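Conserved hypothetical protein (Thermoplasma acidophilum DSM 1728, PDB 1Q7H) is of unknown function, but carries a pre-PUA domain and a PUA domain and so probably binds RNA, perhaps in translation initiation. Local coordinates at residues R21-I26 with R66-N71; A39-Y43 with I149-P153; D88-I94 with K133-R139. Residues are numbered along the deposited sequence.

Contact 1 of 3, residues R21-I26 with R66-N71; sequences RYGIDI and RNPSRN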
loop_
_atom_site.group_PDB
_atom_site.type_symbol
_atom_site.label_atom_id
_atom_site.label_comp_id
_atom_site.label_asym_id
_atom_site.label_seq_id
_atom_site.Cartn_x
_atom_site.Cartn_y
_atom_site.Cartn_z
ATOM N N ARG A 21 6.465 -10.626 -0.379
ATOM C CA ARG A 21 5.831 -11.039 0.866
ATOM C C ARG A 21 4.330 -10.814 0.791
ATOM O O ARG A 21 3.556 -11.492 1.464
ATOM C CB ARG A 21 6.377 -10.230 2.040
ATOM C CG ARG A 21 7.778 -10.613 2.498
ATOM C CD ARG A 21 8.163 -9.748 3.682
ATOM N NE ARG A 21 7.042 -9.625 4.613
ATOM C CZ ARG A 21 6.912 -8.657 5.512
ATOM N NH1 ARG A 21 7.841 -7.714 5.613
ATOM N NH2 ARG A 21 5.848 -8.624 6.304
ATOM N N TYR A 22 3.921 -9.847 -0.021
ATOM C CA TYR A 22 2.508 -9.522 -0.159
ATOM C C TYR A 22 1.971 -9.985 -1.495
ATOM O O TYR A 22 0.876 -9.598 -1.901
ATOM C CB TYR A 22 2.315 -8.011 -0.016
ATOM C CG TYR A 22 2.745 -7.503 1.329
ATOM C CD1 TYR A 22 2.029 -7.836 2.475
ATOM C CD2 TYR A 22 3.884 -6.706 1.468
ATOM C CE1 TYR A 22 2.430 -7.392 3.732
ATOM C CE2 TYR A 22 4.295 -6.254 2.722
ATOM C CZ TYR A 22 3.562 -6.603 3.851
ATOM O OH TYR A 22 3.951 -6.161 5.099
ATOM N N GLY A 23 2.754 -10.814 -2.179
ATOM C CA GLY A 23 2.344 -11.315 -3.476
ATOM C C GLY A 23 2.479 -10.284 -4.586
ATOM O O GLY A 23 1.932 -10.475 -5.668
ATOM N N ILE A 24 3.190 -9.188 -4.319
ATOM C CA ILE A 24 3.403 -8.144 -5.326
ATOM C C ILE A 24 4.667 -8.586 -6.063
ATOM O O ILE A 24 5.771 -8.563 -5.511
ATOM C CB ILE A 24 3.596 -6.748 -4.652
ATOM C CG1 ILE A 24 2.333 -6.389 -3.857
ATOM C CG2 ILE A 24 3.872 -5.673 -5.710
ATOM C CD1 ILE A 24 2.397 -5.110 -3.054
ATOM N N ASP A 25 4.497 -9.000 -7.310
ATOM C CA ASP A 25 5.598 -9.523 -8.113
ATOM C C ASP A 25 6.320 -8.549 -9.038
ATOM O O ASP A 25 5.810 -8.207 -10.104
ATOM C CB ASP A 25 5.073 -10.704 -8.946
ATOM C CG ASP A 25 6.165 -11.413 -9.726
ATOM O OD1 ASP A 25 7.301 -10.894 -9.816
ATOM O OD2 ASP A 25 5.879 -12.498 -10.264
ATOM N N ILE A 26 7.516 -8.116 -8.636
ATOM C CA ILE A 26 8.324 -7.219 -9.463
ATOM C C ILE A 26 9.701 -7.834 -9.681
ATOM O O ILE A 26 10.658 -7.142 -10.004
ATOM C CB ILE A 26 8.512 -5.824 -8.825
ATOM C CG1 ILE A 26 8.977 -5.971 -7.377
ATOM C CG2 ILE A 26 7.218 -5.023 -8.914
ATOM C CD1 ILE A 26 9.323 -4.647 -6.719
ATOM N N ARG A 66 1.021 -4.173 -10.179
ATOM C CA ARG A 66 1.206 -5.572 -9.793
ATOM C C ARG A 66 0.424 -5.808 -8.506
ATOM O O ARG A 66 0.950 -5.599 -7.409
ATOM C CB ARG A 66 2.696 -5.851 -9.559
ATOM C CG ARG A 66 3.526 -5.885 -10.824
ATOM C CD ARG A 66 3.263 -7.160 -11.587
ATOM N NE ARG A 66 3.935 -7.201 -12.879
ATOM C CZ ARG A 66 3.369 -6.867 -14.033
ATOM N NH1 ARG A 66 2.104 -6.455 -14.069
ATOM N NH2 ARG A 66 4.062 -6.978 -15.159
ATOM N N ASN A 67 -0.833 -6.235 -8.641
ATOM C CA ASN A 67 -1.697 -6.449 -7.483
ATOM C C ASN A 67 -1.126 -7.369 -6.416
ATOM O O ASN A 67 -0.434 -8.330 -6.721
ATOM C CB ASN A 67 -3.051 -7.052 -7.892
ATOM C CG ASN A 67 -3.857 -6.164 -8.831
ATOM O OD1 ASN A 67 -3.652 -4.954 -8.925
ATOM N ND2 ASN A 67 -4.807 -6.772 -9.511
ATOM N N PRO A 68 -1.383 -7.060 -5.140
ATOM C CA PRO A 68 -0.886 -7.927 -4.074
ATOM C C PRO A 68 -1.870 -9.102 -4.076
ATOM O O PRO A 68 -2.960 -8.994 -4.648
ATOM C CB PRO A 68 -1.046 -7.057 -2.822
ATOM C CG PRO A 68 -2.232 -6.221 -3.154
ATOM C CD PRO A 68 -1.895 -5.800 -4.575
ATOM N N SER A 69 -1.509 -10.208 -3.440
ATOM C CA SER A 69 -2.396 -11.367 -3.396
ATOM C C SER A 69 -2.942 -11.615 -1.998
ATOM O O SER A 69 -3.701 -12.552 -1.786
ATOM C CB SER A 69 -1.673 -12.620 -3.889
ATOM O OG SER A 69 -0.547 -12.905 -3.079
ATOM N N ARG A 70 -2.545 -10.789 -1.039
ATOM C CA ARG A 70 -3.043 -10.942 0.321
ATOM C C ARG A 70 -3.206 -9.586 0.976
ATOM O O ARG A 70 -2.716 -8.579 0.465
ATOM C CB ARG A 70 -2.095 -11.822 1.159
ATOM C CG ARG A 70 -0.629 -11.377 1.152
ATOM C CD ARG A 70 0.286 -12.433 1.790
ATOM N NE ARG A 70 0.144 -12.498 3.244
ATOM C CZ ARG A 70 0.883 -11.813 4.118
ATOM N NH1 ARG A 70 1.843 -10.996 3.702
ATOM N NH2 ARG A 70 0.659 -11.944 5.419
ATOM N N ASN A 71 -3.924 -9.579 2.094
ATOM C CA ASN A 71 -4.173 -8.387 2.892
ATOM C C ASN A 71 -4.950 -7.317 2.167
ATOM O O ASN A 71 -4.746 -6.134 2.403
ATOM C CB ASN A 71 -2.850 -7.821 3.404
ATOM C CG ASN A 71 -2.148 -8.772 4.358
ATOM O OD1 ASN A 71 -2.531 -9.935 4.477
ATOM N ND2 ASN A 71 -1.115 -8.287 5.035
HETATM O O HOH W 1 3.547 -10.364 6.252
HETATM O O HOH W 2 1.817 -9.099 -8.322
HETATM O O HOH W 3 6.676 -7.503 -13.061
#
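Neither segment is regular: 21-26 follows helix 9-20, while segment 66-71 follows helix 60-65, and they come closest at I24 and P68, 4.5 Å between CA atoms. G23, with phi/psi of 76/14, is the C' residue of a Schellman motif ending helix 9-20, its N bonding to S20 O and I24 N to M19 O. A CB here would lie 1.8 Å from S69 OG, so the neighbouring segment as well as the positive phi suits glycine. One direct backbone hydrogen bond joins the segments, S69 N to Y22 O at 2.9 Å; further on, a water links D25 N and N67 O, at 2.9 Å from each.

Among the side chains, I24 packs CG1 against P68 CB at 3.6 Å, and both residues also touch L63 of helix 60-65. The end of R70 reaches back to 21-22: its NH1 donates to R21 O at 2.9 Å, lies 3.4 Å from Y22 CD1, and shares a water with R21 NH2. The Y22 ring meets F108 edge-to-face, while N71, whose ND2 bonds to M106 O, sits near the ring edge. The arrangement is an interdomain junction, a Schellman-capped helix end of the pre-PUA domain held against the loop that joins helix 60-65 to strand 72-75 of the PUA sheet.

Contact 2 of 3, residues A39-Y43 with I149-P153; sequences ASAYY and IRAFP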
loop_
_atom_site.group_PDB
_atom_site.type_symbol
_atom_site.label_atom_id
_atom_site.label_comp_id
_atom_site.label_asym_id
_atom_site.label_seq_id
_atom_site.Cartn_x
_atom_site.Cartn_y
_atom_site.Cartn_z
ATOM N N ALA A 39 12.879 9.618 3.941
ATOM C CA ALA A 39 12.322 8.502 3.193
ATOM C C ALA A 39 13.046 8.396 1.856
ATOM O O ALA A 39 13.610 9.371 1.364
ATOM C CB ALA A 39 10.826 8.715 2.961
ATOM N N SER A 40 13.035 7.199 1.285
ATOM C CA SER A 40 13.653 6.935 -0.007
ATOM C C SER A 40 12.571 6.310 -0.875
ATOM O O SER A 40 11.592 5.773 -0.357
ATOM C CB SER A 40 14.813 5.954 0.148
ATOM O OG SER A 40 15.759 6.444 1.077
ATOM N N ALA A 41 12.740 6.378 -2.188
ATOM C CA ALA A 41 11.759 5.798 -3.084
ATOM C C ALA A 41 12.446 5.018 -4.179
ATOM O O ALA A 41 13.513 5.404 -4.651
ATOM C CB ALA A 41 10.872 6.891 -3.693
ATOM N N TYR A 42 11.833 3.908 -4.567
ATOM C CA TYR A 42 12.354 3.069 -5.634
ATOM C C TYR A 42 11.396 3.223 -6.817
ATOM O O TYR A 42 10.194 2.966 -6.703
ATOM C CB TYR A 42 12.421 1.624 -5.156
ATOM C CG TYR A 42 13.330 1.453 -3.961
ATOM C CD1 TYR A 42 14.678 1.135 -4.130
ATOM C CD2 TYR A 42 12.853 1.654 -2.660
ATOM C CE1 TYR A 42 15.536 1.021 -3.030
ATOM C CE2 TYR A 42 13.697 1.543 -1.561
ATOM C CZ TYR A 42 15.039 1.229 -1.753
ATOM O OH TYR A 42 15.889 1.148 -0.673
ATOM N N TYR A 43 11.943 3.671 -7.941
ATOM C CA TYR A 43 11.185 3.914 -9.158
ATOM C C TYR A 43 11.328 2.803 -10.183
ATOM O O TYR A 43 12.375 2.152 -10.272
ATOM C CB TYR A 43 11.668 5.198 -9.837
ATOM C CG TYR A 43 11.422 6.495 -9.095
ATOM C CD1 TYR A 43 10.529 7.444 -9.597
ATOM C CD2 TYR A 43 12.106 6.794 -7.916
ATOM C CE1 TYR A 43 10.320 8.651 -8.944
ATOM C CE2 TYR A 43 11.906 8.004 -7.258
ATOM C CZ TYR A 43 11.011 8.924 -7.776
ATOM O OH TYR A 43 10.803 10.119 -7.125
ATOM N N ILE A 149 4.201 10.983 -2.330
ATOM C CA ILE A 149 4.094 11.247 -3.759
ATOM C C ILE A 149 4.526 12.665 -4.129
ATOM O O ILE A 149 5.095 12.877 -5.196
ATOM C CB ILE A 149 2.644 10.961 -4.260
ATOM C CG1 ILE A 149 2.514 9.468 -4.574
ATOM C CG2 ILE A 149 2.307 11.799 -5.504
ATOM C CD1 ILE A 149 1.123 9.045 -4.921
ATOM N N ARG A 150 4.263 13.634 -3.255
ATOM C CA ARG A 150 4.663 15.010 -3.533
ATOM C C ARG A 150 6.180 15.118 -3.419
ATOM O O ARG A 150 6.812 15.903 -4.124
ATOM C CB ARG A 150 4.002 15.997 -2.559
ATOM C CG ARG A 150 2.483 16.120 -2.697
ATOM C CD ARG A 150 1.941 17.311 -1.895
ATOM N NE ARG A 150 2.305 17.252 -0.477
ATOM C CZ ARG A 150 1.588 16.647 0.469
ATOM N NH1 ARG A 150 0.445 16.040 0.164
ATOM N NH2 ARG A 150 2.022 16.638 1.725
ATOM N N ALA A 151 6.766 14.311 -2.539
ATOM C CA ALA A 151 8.211 14.321 -2.345
ATOM C C ALA A 151 8.966 13.547 -3.427
ATOM O O ALA A 151 10.130 13.833 -3.699
ATOM C CB ALA A 151 8.551 13.750 -0.987
ATOM N N PHE A 152 8.313 12.567 -4.042
ATOM C CA PHE A 152 8.966 11.767 -5.068
ATOM C C PHE A 152 8.223 11.803 -6.381
ATOM O O PHE A 152 7.636 10.807 -6.801
ATOM C CB PHE A 152 9.103 10.331 -4.586
ATOM C CG PHE A 152 9.983 10.192 -3.392
ATOM C CD1 PHE A 152 11.355 10.382 -3.505
ATOM C CD2 PHE A 152 9.438 9.930 -2.143
ATOM C CE1 PHE A 152 12.178 10.312 -2.386
ATOM C CE2 PHE A 152 10.242 9.859 -1.017
ATOM C CZ PHE A 152 11.624 10.054 -1.140
ATOM N N PRO A 153 8.243 12.959 -7.055
ATOM C CA PRO A 153 7.566 13.145 -8.340
ATOM C C PRO A 153 7.953 12.049 -9.325
ATOM O O PRO A 153 7.028 11.414 -9.878
ATOM C CB PRO A 153 8.049 14.520 -8.784
ATOM C CG PRO A 153 8.253 15.235 -7.481
ATOM C CD PRO A 153 8.954 14.186 -6.656
ATOM O OXT PRO A 153 9.173 11.840 -9.526
#
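A39, just ahead of strand 40-44, presents its carbonyl to the aromatic ring of F152: A39 O lies 3.3 Å from F152 CZ, near the ring plane, while A39 CB is 4.2 Å from F152 CE2. S40 turns its CB away and takes part chiefly through backbone, its C atom 3.9 Å from F152 CZ. A41 makes the most clearly directed contact. Its CB sits 3.5 Å from the centroid of the F152 ring and 16° off the ring normal, which defines a CH-pi interaction over one face; the closest atom pair is A41 CB to F152 CG at 3.4 Å.

The strand belongs to the five-stranded antiparallel sheet of the pre-PUA domain, where A41 shares backbone hydrogen bonds with A34 of strand 32-35. Helix 147-151 follows the last PUA strand, 136-142, so the chain end returns to the first domain and applies F152, the first non-helical residue after that helix, to one face of its sheet, the other being covered by helix 9-20.

Y43 is again directed at the C-terminal segment. Its CZ is 4.0 Å from F152 CB, and its OH approaches that same F152 CB to 3.1 Å. Y43 OH also lies 3.4 Å from P153 OXT, in the terminal carboxylate, a weak and unsettled hydrogen bond. The ring of Y43 has a separate cation-pi partner in K4, near the N-terminus.

Contact 3 of 3, residues D88-I94 with K133-R139; sequences DLFAPGI and KRGKAAR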
loop_
_atom_site.group_PDB
_atom_site.type_symbol
_atom_site.label_atom_id
_atom_site.label_comp_id
_atom_site.label_asym_id
_atom_site.label_seq_id
_atom_site.Cartn_x
_atom_site.Cartn_y
_atom_site.Cartn_z
ATOM N N ASP A 88 -8.928 7.864 7.987
ATOM C CA ASP A 88 -8.814 6.531 8.566
ATOM C C ASP A 88 -9.941 5.725 7.916
ATOM O O ASP A 88 -10.897 6.294 7.389
ATOM C CB ASP A 88 -9.059 6.530 10.083
ATOM C CG ASP A 88 -7.966 7.231 10.874
ATOM O OD1 ASP A 88 -6.763 7.046 10.576
ATOM O OD2 ASP A 88 -8.323 7.954 11.829
ATOM N N LEU A 89 -9.842 4.405 7.973
ATOM C CA LEU A 89 -10.856 3.543 7.391
ATOM C C LEU A 89 -11.725 2.947 8.492
ATOM O O LEU A 89 -11.222 2.273 9.391
ATOM C CB LEU A 89 -10.186 2.423 6.582
ATOM C CG LEU A 89 -11.078 1.291 6.062
ATOM C CD1 LEU A 89 -12.180 1.860 5.190
ATOM C CD2 LEU A 89 -10.226 0.281 5.297
ATOM N N PHE A 90 -13.028 3.189 8.414
ATOM C CA PHE A 90 -13.961 2.685 9.410
ATOM C C PHE A 90 -14.710 1.460 8.905
ATOM O O PHE A 90 -15.072 1.380 7.736
ATOM C CB PHE A 90 -14.904 3.814 9.818
ATOM C CG PHE A 90 -14.194 4.944 10.517
ATOM C CD1 PHE A 90 -13.890 4.856 11.867
ATOM C CD2 PHE A 90 -13.727 6.040 9.801
ATOM C CE1 PHE A 90 -13.122 5.840 12.499
ATOM C CE2 PHE A 90 -12.956 7.029 10.423
ATOM C CZ PHE A 90 -12.654 6.923 11.775
ATOM N N ALA A 91 -14.932 0.505 9.803
ATOM C CA ALA A 91 -15.581 -0.758 9.471
ATOM C C ALA A 91 -16.857 -0.718 8.630
ATOM O O ALA A 91 -17.039 -1.557 7.750
ATOM C CB ALA A 91 -15.830 -1.555 10.750
ATOM N N PRO A 92 -17.758 0.246 8.885
ATOM C CA PRO A 92 -19.006 0.339 8.118
ATOM C C PRO A 92 -18.795 0.484 6.615
ATOM O O PRO A 92 -19.678 0.155 5.819
ATOM C CB PRO A 92 -19.682 1.577 8.701
ATOM C CG PRO A 92 -19.152 1.639 10.083
ATOM C CD PRO A 92 -17.699 1.311 9.899
ATOM N N GLY A 93 -17.635 0.990 6.219
ATOM C CA GLY A 93 -17.379 1.169 4.799
ATOM C C GLY A 93 -16.649 0.013 4.147
ATOM O O GLY A 93 -16.293 0.082 2.967
ATOM N N ILE A 94 -16.416 -1.057 4.898
ATOM C CA ILE A 94 -15.720 -2.212 4.347
ATOM C C ILE A 94 -16.687 -3.240 3.765
ATOM O O ILE A 94 -17.608 -3.699 4.436
ATOM C CB ILE A 94 -14.823 -2.878 5.415
ATOM C CG1 ILE A 94 -13.639 -1.955 5.728
ATOM C CG2 ILE A 94 -14.334 -4.243 4.923
ATOM C CD1 ILE A 94 -12.704 -2.484 6.797
ATOM N N LYS A 133 -18.837 -4.758 12.215
ATOM C CA LYS A 133 -18.964 -3.704 11.206
ATOM C C LYS A 133 -18.959 -2.339 11.875
ATOM O O LYS A 133 -19.698 -1.436 11.482
ATOM C CB LYS A 133 -20.246 -3.863 10.377
ATOM C CG LYS A 133 -20.128 -4.818 9.198
ATOM C CD LYS A 133 -18.945 -4.437 8.307
ATOM C CE LYS A 133 -19.268 -4.627 6.834
ATOM N NZ LYS A 133 -19.641 -6.028 6.515
ATOM N N ARG A 134 -18.134 -2.194 12.903
ATOM C CA ARG A 134 -18.019 -0.917 13.591
ATOM C C ARG A 134 -16.624 -0.760 14.165
ATOM O O ARG A 134 -15.967 -1.746 14.503
ATOM C CB ARG A 134 -19.056 -0.786 14.714
ATOM C CG ARG A 134 -18.807 -1.655 15.934
ATOM C CD ARG A 134 -19.504 -1.066 17.165
ATOM N NE ARG A 134 -19.791 -2.056 18.205
ATOM C CZ ARG A 134 -18.909 -2.933 18.679
ATOM N NH1 ARG A 134 -17.671 -2.959 18.210
ATOM N NH2 ARG A 134 -19.264 -3.782 19.630
ATOM N N GLY A 135 -16.168 0.486 14.255
ATOM C CA GLY A 135 -14.848 0.757 14.794
ATOM C C GLY A 135 -13.865 1.147 13.712
ATOM O O GLY A 135 -14.163 1.023 12.529
ATOM N N LYS A 136 -12.699 1.636 14.115
ATOM C CA LYS A 136 -11.668 2.021 13.163
ATOM C C LYS A 136 -10.956 0.753 12.715
ATOM O O LYS A 136 -10.240 0.123 13.491
ATOM C CB LYS A 136 -10.664 2.972 13.817
ATOM C CG LYS A 136 -9.571 3.446 12.865
ATOM C CD LYS A 136 -8.592 4.388 13.541
ATOM C CE LYS A 136 -9.257 5.699 13.939
ATOM N NZ LYS A 136 -8.275 6.671 14.508
ATOM N N ALA A 137 -11.154 0.378 11.460
ATOM C CA ALA A 137 -10.534 -0.829 10.917
ATOM C C ALA A 137 -9.053 -0.641 10.577
ATOM O O ALA A 137 -8.252 -1.567 10.725
ATOM C CB ALA A 137 -11.300 -1.291 9.677
ATOM N N ALA A 138 -8.683 0.556 10.136
ATOM C CA ALA A 138 -7.291 0.813 9.778
ATOM C C ALA A 138 -6.960 2.283 9.688
ATOM O O ALA A 138 -7.846 3.124 9.540
ATOM C CB ALA A 138 -6.982 0.160 8.436
ATOM N N ARG A 139 -5.676 2.595 9.800
ATOM C CA ARG A 139 -5.235 3.965 9.623
ATOM C C ARG A 139 -4.556 3.928 8.257
ATOM O O ARG A 139 -3.887 2.944 7.934
ATOM C CB ARG A 139 -4.241 4.384 10.707
ATOM C CG ARG A 139 -2.922 3.630 10.728
ATOM C CD ARG A 139 -1.950 4.278 11.732
ATOM N NE ARG A 139 -0.717 3.504 11.896
ATOM C CZ ARG A 139 -0.643 2.348 12.551
ATOM N NH1 ARG A 139 -1.728 1.829 13.117
ATOM N NH2 ARG A 139 0.511 1.692 12.619
#
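A classic beta bulge interrupts this antiparallel pairing: A137 and A138 both stand opposite L89. The carbonyl L89 O receives A138 N at 3.2 Å (N-H...O angle 158°) and also A137 N at 2.8 Å, the latter weak because its angle is only 129°. In return L89 N donates to A138 O at 2.8 Å. The extra residue, A137, has a nearly helical phi/psi of -77/-34, and it shifts the register by one, so that F90 pairs with K136 as a non-hydrogen-bonded pair after the hydrogen-bonded pair of L89 and A138.

Strand 89-90 is an edge strand of the mixed sheet of the PUA domain, laid alongside strand 136-142, whose other neighbour is strand 116-122. Beyond F90 the chain curls into the 3-10 turn 91-93, closed by G93 N to F90 O and I94 N to A91 O, each 3.0 Å, and held to the other segment by A91 N to G135 O at 2.9 Å with a nearly linear angle of 177°. G135 has phi/psi of 106/169, where a CB would jam against the carbonyl of R134.

The two faces differ in chemistry. On one, L89 CB packs on A138 CB at 4.3 Å. Beside this pair, I94 CD1 makes apolar contact with A137 CB at 3.4 Å, and both L89 and I94 continue inward to V73 of strand 72-75. On the face bearing F90 and K136, F90 CE1 lies 4.0 Å from K136 CB, while K136 NZ forms a salt bridge with D88 OD2 at 3.0 Å.

The three contacts are spread over a two-domain chain. Contact 2 is the most buried and the smallest, 246 Å², with aromatic and aliphatic packing in place of backbone pairing. Contact 3, the largest at 578 Å², is partly buried and relies on strand pairing, with a salt bridge on its outer face. Contact 1, also partly buried, covers 446 Å² between loops and mixes direct hydrogen bonds with water bridges. Contacts 2 and 3 lie on opposite sides of the chain's centre, about 28 Å between centres, yet strand 136-142 and helix 147-151 are consecutive. Contacts 1 and 2 both join the first domain to later chain; contact 3 stays within the PUA domain.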